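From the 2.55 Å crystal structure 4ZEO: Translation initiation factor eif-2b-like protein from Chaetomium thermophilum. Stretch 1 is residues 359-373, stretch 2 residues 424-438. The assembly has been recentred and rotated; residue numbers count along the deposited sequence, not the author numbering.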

ATOM      1  N   GLY A 359       3.867   4.854   3.194  1.00 41.36           N
ATOM      2  CA  GLY A 359       4.989   4.161   2.590  1.00 40.11           C
ATOM      3  C   GLY A 359       4.616   3.019   1.661  1.00 40.90           C
ATOM      4  O   GLY A 359       3.480   2.886   1.220  1.00 38.92           O
ATOM      5  N   GLU A 360       5.614   2.214   1.322  1.00 44.76           N
ATOM      6  CA  GLU A 360       5.416   1.026   0.507  1.00 47.25           C
ATOM      7  C   GLU A 360       5.367  -0.253   1.352  1.00 46.34           C
ATOM      8  O   GLU A 360       4.708  -1.212   0.984  1.00 48.27           O
ATOM      9  CB  GLU A 360       6.542   0.911  -0.512  1.00 53.13           C
ATOM     10  CG  GLU A 360       6.404   1.822  -1.721  1.00 59.68           C
ATOM     11  CD  GLU A 360       4.990   2.013  -2.219  1.00 64.22           C
ATOM     12  OE1 GLU A 360       4.390   3.070  -1.918  1.00 62.81           O
ATOM     13  OE2 GLU A 360       4.501   1.135  -2.951  1.00 70.24           O
ATOM     14  N   ALA A 361       6.076  -0.267   2.479  1.00 43.67           N
ATOM     15  CA  ALA A 361       6.125  -1.457   3.323  1.00 43.88           C
ATOM     16  C   ALA A 361       6.640  -1.156   4.713  1.00 43.16           C
ATOM     17  O   ALA A 361       7.253  -0.108   4.955  1.00 43.16           O
ATOM     18  CB  ALA A 361       7.007  -2.538   2.688  1.00 45.36           C
ATOM     19  N   ILE A 362       6.407  -2.097   5.624  1.00 41.45           N
ATOM     20  CA  ILE A 362       7.024  -2.030   6.939  1.00 41.01           C
ATOM     21  C   ILE A 362       7.769  -3.327   7.178  1.00 43.28           C
ATOM     22  O   ILE A 362       7.225  -4.416   7.012  1.00 45.56           O
ATOM     23  CB  ILE A 362       6.001  -1.768   8.034  1.00 41.10           C
ATOM     24  CG1 ILE A 362       5.359  -0.406   7.776  1.00 40.06           C
ATOM     25  CG2 ILE A 362       6.672  -1.820   9.389  1.00 42.59           C
ATOM     26  CD1 ILE A 362       4.550   0.109   8.860  1.00 39.72           C
ATOM     27  N   PHE A 363       9.044  -3.202   7.509  1.00 43.91           N
ATOM     28  CA  PHE A 363       9.902  -4.361   7.691  1.00 45.05           C
ATOM     29  C   PHE A 363       9.670  -4.969   9.061  1.00 46.28           C
ATOM     30  O   PHE A 363       9.015  -4.373   9.921  1.00 45.29           O
ATOM     31  CB  PHE A 363      11.374  -3.965   7.525  1.00 46.29           C
ATOM     32  CG  PHE A 363      11.748  -3.573   6.126  1.00 46.95           C
ATOM     33  CD1 PHE A 363      11.908  -4.533   5.142  1.00 49.42           C
ATOM     34  CD2 PHE A 363      11.911  -2.241   5.787  1.00 45.72           C
ATOM     35  CE1 PHE A 363      12.244  -4.171   3.856  1.00 49.74           C
ATOM     36  CE2 PHE A 363      12.235  -1.878   4.510  1.00 45.98           C
ATOM     37  CZ  PHE A 363      12.404  -2.845   3.542  1.00 48.51           C
ATOM     38  N   ALA A 364      10.233  -6.156   9.251  1.00 49.62           N
ATOM     39  CA  ALA A 364      10.127  -6.912  10.493  1.00 49.28           C
ATOM     40  C   ALA A 364      10.710  -6.144  11.682  1.00 49.79           C
ATOM     41  O   ALA A 364      10.232  -6.274  12.805  1.00 50.34           O
ATOM     42  CB  ALA A 364      10.808  -8.249  10.333  1.00 49.47           C
ATOM     43  N   ASN A 365      11.762  -5.368  11.440  1.00 50.18           N
ATOM     44  CA  ASN A 365      12.372  -4.528  12.482  1.00 49.41           C
ATOM     45  C   ASN A 365      11.585  -3.250  12.778  1.00 47.77           C
ATOM     46  O   ASN A 365      12.005  -2.430  13.584  1.00 50.48           O
ATOM     47  CB  ASN A 365      13.824  -4.189  12.106  1.00 49.41           C
ATOM     48  CG  ASN A 365      13.929  -3.162  11.001  1.00 48.24           C
ATOM     49  OD1 ASN A 365      12.955  -2.860  10.287  1.00 48.25           O
ATOM     50  ND2 ASN A 365      15.123  -2.641  10.822  1.00 47.46           N
ATOM     51  N   GLY A 366      10.479  -3.052  12.078  1.00 44.66           N
ATOM     52  CA  GLY A 366       9.612  -1.917  12.326  1.00 41.53           C
ATOM     53  C   GLY A 366       9.915  -0.680  11.490  1.00 41.51           C
ATOM     54  O   GLY A 366       9.312   0.361  11.688  1.00 42.02           O
ATOM     55  N   SER A 367      10.864  -0.761  10.573  1.00 41.75           N
ATOM     56  CA  SER A 367      11.201   0.409   9.766  1.00 40.56           C
ATOM     57  C   SER A 367      10.293   0.534   8.561  1.00 38.87           C
ATOM     58  O   SER A 367       9.725  -0.449   8.095  1.00 39.83           O
ATOM     59  CB  SER A 367      12.671   0.376   9.327  1.00 42.30           C
ATOM     60  OG  SER A 367      12.940  -0.767   8.539  1.00 45.52           O
ATOM     61  N   LEU A 368      10.176   1.756   8.060  1.00 36.58           N
ATOM     62  CA  LEU A 368       9.270   2.072   6.978  1.00 33.09           C
ATOM     63  C   LEU A 368      10.045   2.229   5.678  1.00 38.18           C
ATOM     64  O   LEU A 368      11.015   2.985   5.603  1.00 40.14           O
ATOM     65  CB  LEU A 368       8.480   3.339   7.283  1.00 29.46           C
ATOM     66  CG  LEU A 368       7.673   3.923   6.110  1.00 29.25           C
ATOM     67  CD1 LEU A 368       6.391   3.088   5.782  1.00 24.54           C
ATOM     68  CD2 LEU A 368       7.341   5.383   6.395  1.00 25.64           C
ATOM     69  N   HIS A 369       9.636   1.443   4.689  1.00 38.45           N
ATOM     70  CA  HIS A 369      10.116   1.543   3.328  1.00 39.23           C
ATOM     71  C   HIS A 369       9.238   2.560   2.593  1.00 38.76           C
ATOM     72  O   HIS A 369       8.044   2.370   2.467  1.00 38.37           O
ATOM     73  CB  HIS A 369      10.056   0.176   2.663  1.00 41.45           C
ATOM     74  CG  HIS A 369      10.902   0.058   1.441  1.00 44.69           C
ATOM     75  ND1 HIS A 369      10.393  -0.335   0.222  1.00 46.67           N
ATOM     76  CD2 HIS A 369      12.224   0.281   1.243  1.00 45.91           C
ATOM     77  CE1 HIS A 369      11.365  -0.353  -0.671  1.00 48.11           C
ATOM     78  NE2 HIS A 369      12.484   0.018  -0.077  1.00 47.29           N
ATOM     79  N   ALA A 370       9.819   3.670   2.161  1.00 39.08           N
ATOM     80  CA  ALA A 370       9.016   4.777   1.641  1.00 37.63           C
ATOM     81  C   ALA A 370       9.859   5.592   0.648  1.00 40.29           C
ATOM     82  O   ALA A 370      11.085   5.452   0.641  1.00 44.07           O
ATOM     83  CB  ALA A 370       8.495   5.646   2.799  1.00 34.87           C
ATOM     84  N   PRO A 371       9.213   6.432  -0.190  1.00 39.33           N
ATOM     85  CA  PRO A 371       9.996   7.216  -1.157  1.00 42.40           C
ATOM     86  C   PRO A 371      11.082   8.034  -0.492  1.00 42.99           C
ATOM     87  O   PRO A 371      10.902   8.595   0.597  1.00 43.86           O
ATOM     88  CB  PRO A 371       8.955   8.139  -1.797  1.00 42.18           C
ATOM     89  CG  PRO A 371       7.702   7.398  -1.700  1.00 40.84           C
ATOM     90  CD  PRO A 371       7.768   6.685  -0.353  1.00 38.63           C
ATOM     91  N   SER A 372      12.199   8.107  -1.187  1.00 44.03           N
ATOM     92  CA  SER A 372      13.405   8.709  -0.670  1.00 45.38           C
ATOM     93  C   SER A 372      13.145  10.156  -0.206  1.00 45.74           C
ATOM     94  O   SER A 372      12.497  10.942  -0.903  1.00 47.49           O
ATOM     95  CB  SER A 372      14.474   8.627  -1.752  1.00 47.51           C
ATOM     96  OG  SER A 372      15.500   9.550  -1.528  1.00 50.68           O
ATOM     97  N   GLY A 373      13.640  10.495   0.983  1.00 43.91           N
ATOM     98  CA  GLY A 373      13.366  11.784   1.607  1.00 43.46           C
ATOM     99  C   GLY A 373      12.349  11.711   2.750  1.00 42.91           C
ATOM    100  O   GLY A 373      12.271  12.637   3.558  1.00 44.10           O
ATOM    101  N   LEU A 424      16.464   2.159  -5.711  1.00111.46           N
ATOM    102  CA  LEU A 424      17.151   3.421  -5.401  1.00106.32           C
ATOM    103  C   LEU A 424      16.265   4.586  -4.923  1.00103.16           C
ATOM    104  O   LEU A 424      16.731   5.462  -4.197  1.00103.99           O
ATOM    105  CB  LEU A 424      17.942   3.887  -6.633  1.00108.67           C
ATOM    106  N   LEU A 425      15.011   4.624  -5.352  1.00 94.75           N
ATOM    107  CA  LEU A 425      14.162   5.764  -5.042  1.00 86.00           C
ATOM    108  C   LEU A 425      13.349   5.578  -3.749  1.00 72.94           C
ATOM    109  O   LEU A 425      12.352   6.259  -3.518  1.00 66.60           O
ATOM    110  CB  LEU A 425      13.253   6.031  -6.247  1.00 86.41           C
ATOM    111  CG  LEU A 425      12.410   4.856  -6.751  1.00 84.42           C
ATOM    112  CD1 LEU A 425      11.090   4.744  -5.982  1.00 77.55           C
ATOM    113  CD2 LEU A 425      12.158   4.977  -8.241  1.00 86.53           C
ATOM    114  N   PHE A 426      13.830   4.682  -2.896  1.00 67.52           N
ATOM    115  CA  PHE A 426      13.233   4.419  -1.597  1.00 59.49           C
ATOM    116  C   PHE A 426      14.286   4.648  -0.532  1.00 54.70           C
ATOM    117  O   PHE A 426      15.475   4.491  -0.807  1.00 54.54           O
ATOM    118  CB  PHE A 426      12.707   2.980  -1.511  1.00 60.58           C
ATOM    119  CG  PHE A 426      11.490   2.720  -2.348  1.00 63.27           C
ATOM    120  CD1 PHE A 426      10.285   3.358  -2.066  1.00 61.80           C
ATOM    121  CD2 PHE A 426      11.557   1.859  -3.448  1.00 66.42           C
ATOM    122  CE1 PHE A 426       9.165   3.132  -2.847  1.00 61.84           C
ATOM    123  CE2 PHE A 426      10.434   1.624  -4.237  1.00 66.61           C
ATOM    124  CZ  PHE A 426       9.234   2.261  -3.932  1.00 64.31           C
ATOM    125  N   ASP A 427      13.869   5.057   0.664  1.00 50.17           N
ATOM    126  CA  ASP A 427      14.801   5.083   1.787  1.00 48.82           C
ATOM    127  C   ASP A 427      14.156   4.369   2.994  1.00 48.19           C
ATOM    128  O   ASP A 427      12.977   3.999   2.967  1.00 48.37           O
ATOM    129  CB  ASP A 427      15.263   6.519   2.126  1.00 46.32           C
ATOM    130  CG  ASP A 427      14.148   7.423   2.675  1.00 44.50           C
ATOM    131  OD1 ASP A 427      13.074   6.939   3.071  1.00 43.31           O
ATOM    132  OD2 ASP A 427      14.357   8.651   2.712  1.00 44.27           O
ATOM    133  N   ASN A 428      14.939   4.156   4.040  1.00 48.43           N
ATOM    134  CA  ASN A 428      14.453   3.460   5.214  1.00 46.04           C
ATOM    135  C   ASN A 428      14.269   4.358   6.423  1.00 43.51           C
ATOM    136  O   ASN A 428      15.209   5.018   6.863  1.00 45.38           O
ATOM    137  CB  ASN A 428      15.413   2.333   5.554  1.00 47.88           C
ATOM    138  CG  ASN A 428      14.874   1.419   6.609  1.00 49.15           C
ATOM    139  OD1 ASN A 428      15.352   1.425   7.744  1.00 52.13           O
ATOM    140  ND2 ASN A 428      13.841   0.649   6.265  1.00 48.04           N
ATOM    141  N   THR A 429      13.062   4.385   6.975  1.00 38.96           N
ATOM    142  CA  THR A 429      12.867   5.151   8.197  1.00 37.44           C
ATOM    143  C   THR A 429      12.873   4.208   9.390  1.00 37.12           C
ATOM    144  O   THR A 429      11.922   3.435   9.586  1.00 33.60           O
ATOM    145  CB  THR A 429      11.547   5.979   8.180  1.00 38.07           C
ATOM    146  OG1 THR A 429      11.572   6.940   7.106  1.00 37.34           O
ATOM    147  CG2 THR A 429      11.384   6.730   9.496  1.00 37.13           C
ATOM    148  N   HIS A 430      13.927   4.310  10.215  1.00 40.75           N
ATOM    149  CA  HIS A 430      14.097   3.443  11.392  1.00 42.40           C
ATOM    150  C   HIS A 430      12.933   3.694  12.354  1.00 43.00           C
ATOM    151  O   HIS A 430      12.447   4.816  12.447  1.00 41.18           O
ATOM    152  CB  HIS A 430      15.420   3.738  12.082  1.00 45.55           C
ATOM    153  CG  HIS A 430      15.812   2.720  13.105  1.00 48.84           C
ATOM    154  ND1 HIS A 430      15.236   2.672  14.357  1.00 48.32           N
ATOM    155  CD2 HIS A 430      16.771   1.763  13.099  1.00 50.58           C
ATOM    156  CE1 HIS A 430      15.781   1.693  15.055  1.00 49.37           C
ATOM    157  NE2 HIS A 430      16.723   1.133  14.318  1.00 50.82           N
ATOM    158  N   GLU A 431      12.479   2.658  13.060  1.00 48.13           N
ATOM    159  CA  GLU A 431      11.316   2.773  13.957  1.00 50.65           C
ATOM    160  C   GLU A 431      11.503   3.837  15.060  1.00 47.69           C
ATOM    161  O   GLU A 431      10.546   4.371  15.604  1.00 45.85           O
ATOM    162  CB  GLU A 431      10.981   1.421  14.573  1.00 59.94           C
ATOM    163  CG  GLU A 431      11.656   1.135  15.902  1.00 71.34           C
ATOM    164  CD  GLU A 431      11.072  -0.090  16.566  1.00 82.70           C
ATOM    165  OE1 GLU A 431      11.713  -0.635  17.496  1.00 90.82           O
ATOM    166  OE2 GLU A 431       9.956  -0.497  16.158  1.00 85.43           O
ATOM    167  N   ARG A 432      12.753   4.121  15.375  1.00 47.43           N
ATOM    168  CA  ARG A 432      13.151   5.119  16.349  1.00 47.87           C
ATOM    169  C   ARG A 432      12.584   6.509  15.951  1.00 37.98           C
ATOM    170  O   ARG A 432      12.419   7.407  16.793  1.00 38.81           O
ATOM    171  CB  ARG A 432      14.689   5.081  16.448  1.00 48.63           C
ATOM    172  CG  ARG A 432      15.390   6.276  16.974  1.00 50.58           C
ATOM    173  CD  ARG A 432      16.870   6.337  16.487  1.00 75.05           C
ATOM    174  NE  ARG A 432      17.551   5.041  16.500  1.00 75.17           N
ATOM    175  CZ  ARG A 432      18.241   4.548  15.471  1.00 74.18           C
ATOM    176  NH1 ARG A 432      18.820   3.360  15.566  1.00 74.64           N
ATOM    177  NH2 ARG A 432      18.358   5.241  14.343  1.00 73.84           N
ATOM    178  N   TYR A 433      12.325   6.695  14.658  1.00 34.48           N
ATOM    179  CA  TYR A 433      11.806   7.970  14.176  1.00 34.51           C
ATOM    180  C   TYR A 433      10.323   7.906  13.902  1.00 35.25           C
ATOM    181  O   TYR A 433       9.763   8.818  13.268  1.00 36.26           O
ATOM    182  CB  TYR A 433      12.547   8.438  12.915  1.00 34.80           C
ATOM    183  CG  TYR A 433      14.045   8.437  13.091  1.00 39.09           C
ATOM    184  CD1 TYR A 433      14.672   9.329  13.978  1.00 38.28           C
ATOM    185  CD2 TYR A 433      14.847   7.573  12.352  1.00 40.12           C
ATOM    186  CE1 TYR A 433      16.034   9.327  14.135  1.00 40.30           C
ATOM    187  CE2 TYR A 433      16.221   7.573  12.504  1.00 40.12           C
ATOM    188  CZ  TYR A 433      16.803   8.451  13.391  1.00 41.20           C
ATOM    189  OH  TYR A 433      18.155   8.438  13.544  1.00 45.93           O
ATOM    190  N   ILE A 434       9.693   6.811  14.324  1.00 34.98           N
ATOM    191  CA  ILE A 434       8.253   6.662  14.166  1.00 34.21           C
ATOM    192  C   ILE A 434       7.562   6.586  15.525  1.00 37.13           C
ATOM    193  O   ILE A 434       7.863   5.716  16.332  1.00 39.77           O
ATOM    194  CB  ILE A 434       7.913   5.420  13.322  1.00 34.55           C
ATOM    195  CG1 ILE A 434       8.628   5.496  11.970  1.00 33.88           C
ATOM    196  CG2 ILE A 434       6.398   5.278  13.134  1.00 32.09           C
ATOM    197  CD1 ILE A 434       8.734   4.159  11.244  1.00 33.14           C
ATOM    198  N   THR A 435       6.658   7.527  15.782  1.00 37.26           N
ATOM    199  CA  THR A 435       5.889   7.563  17.020  1.00 37.88           C
ATOM    200  C   THR A 435       4.902   6.402  17.077  1.00 40.03           C
ATOM    201  O   THR A 435       4.789   5.708  18.076  1.00 43.72           O
ATOM    202  CB  THR A 435       5.117   8.890  17.169  1.00 38.80           C
ATOM    203  OG1 THR A 435       6.033   9.990  17.105  1.00 40.12           O
ATOM    204  CG2 THR A 435       4.357   8.946  18.503  1.00 38.39           C
ATOM    205  N   GLY A 436       4.165   6.206  15.996  1.00 37.36           N
ATOM    206  CA  GLY A 436       3.217   5.122  15.950  1.00 34.89           C
ATOM    207  C   GLY A 436       2.730   4.860  14.551  1.00 35.30           C
ATOM    208  O   GLY A 436       2.844   5.721  13.674  1.00 34.88           O
ATOM    209  N   VAL A 437       2.185   3.663  14.353  1.00 36.29           N
ATOM    210  CA  VAL A 437       1.632   3.265  13.070  1.00 34.97           C
ATOM    211  C   VAL A 437       0.125   2.998  13.187  1.00 34.72           C
ATOM    212  O   VAL A 437      -0.309   2.248  14.056  1.00 36.54           O
ATOM    213  CB  VAL A 437       2.299   1.982  12.545  1.00 35.67           C
ATOM    214  CG1 VAL A 437       1.760   1.636  11.134  1.00 32.43           C
ATOM    215  CG2 VAL A 437       3.789   2.160  12.498  1.00 36.47           C
ATOM    216  N   ILE A 438      -0.668   3.582  12.305  1.00 32.08           N
ATOM    217  CA  ILE A 438      -2.089   3.275  12.291  1.00 31.46           C
ATOM    218  C   ILE A 438      -2.411   2.326  11.117  1.00 32.07           C
ATOM    219  O   ILE A 438      -2.158   2.655   9.962  1.00 34.45           O
ATOM    220  CB  ILE A 438      -2.939   4.542  12.162  1.00 33.55           C
ATOM    221  CG1 ILE A 438      -2.726   5.466  13.352  1.00 32.54           C
ATOM    222  CG2 ILE A 438      -4.425   4.192  12.033  1.00 35.26           C
ATOM    223  CD1 ILE A 438      -3.523   6.768  13.232  1.00 33.01           C
TER
HETATM  224  O   HOH W   1      13.923  -0.126  12.959  1.00 58.30           O
HETATM  225  O   HOH W   2      16.226  -0.467   9.346  1.00 63.36           O
HETATM  226  O   HOH W   3      11.287   5.747   4.659  1.00 35.31           O

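What holds the two strands together? Residues 368-371 run antiparallel to 426-429, and their main chains satisfy one another in pairs. Leu-368 N donates to Thr-429 O at 2.9 Å, and Thr-429 N returns a bond to Leu-368 O at 2.8 Å. Two residues on, Asp-427 N reaches Ala-370 O at 2.8 Å, while the reverse bond, Ala-370 N to Asp-427 O, is longer at 3.3 Å. Pro-371 has no amide hydrogen to give, but the ladder continues past it: Ser-372 N donates to Leu-425 O at 3.0 Å.

How is the end of this ladder closed? The Asp-427 side chain, chi1 in the p well, brings OD2 to 2.6 Å from Gly-373 N, satisfying an amide at the N-cap position just before a helix. Its other oxygen, OD1, lies 2.7 Å from water 3; that water is also 2.9 Å from Leu-368 O and 2.7 Å from Thr-429 OG1, so it bridges the two strands.

What satisfies the polar groups at the turn? Asn-365 OD1 accepts twice from Ser-367, from N at 3.0 Å and from OG at 2.7 Å. With its proton so committed, Ser-367 OG is free to accept from Asn-428 ND2 at 2.8 Å. Asn-428 OD1 is served by water 2, which donates to it at 2.6 Å and accepts from Asn-365 ND2 at 2.8 Å. Water 1 similarly joins Asn-365 O to Glu-431 N, at 3.1 Å from each.

Where does packing take over from polar pairing? The rings of His-369 and Phe-426 meet obliquely, their planes at 36°, and Glu-360 CG lies 3.3 Å from Phe-426 CE1. Elsewhere in the contact, Ile-434 CD1 approaches Leu-368 CB at 4.1 Å, and Ile-362 CD1 meets Val-437 CG1 at 3.9 Å.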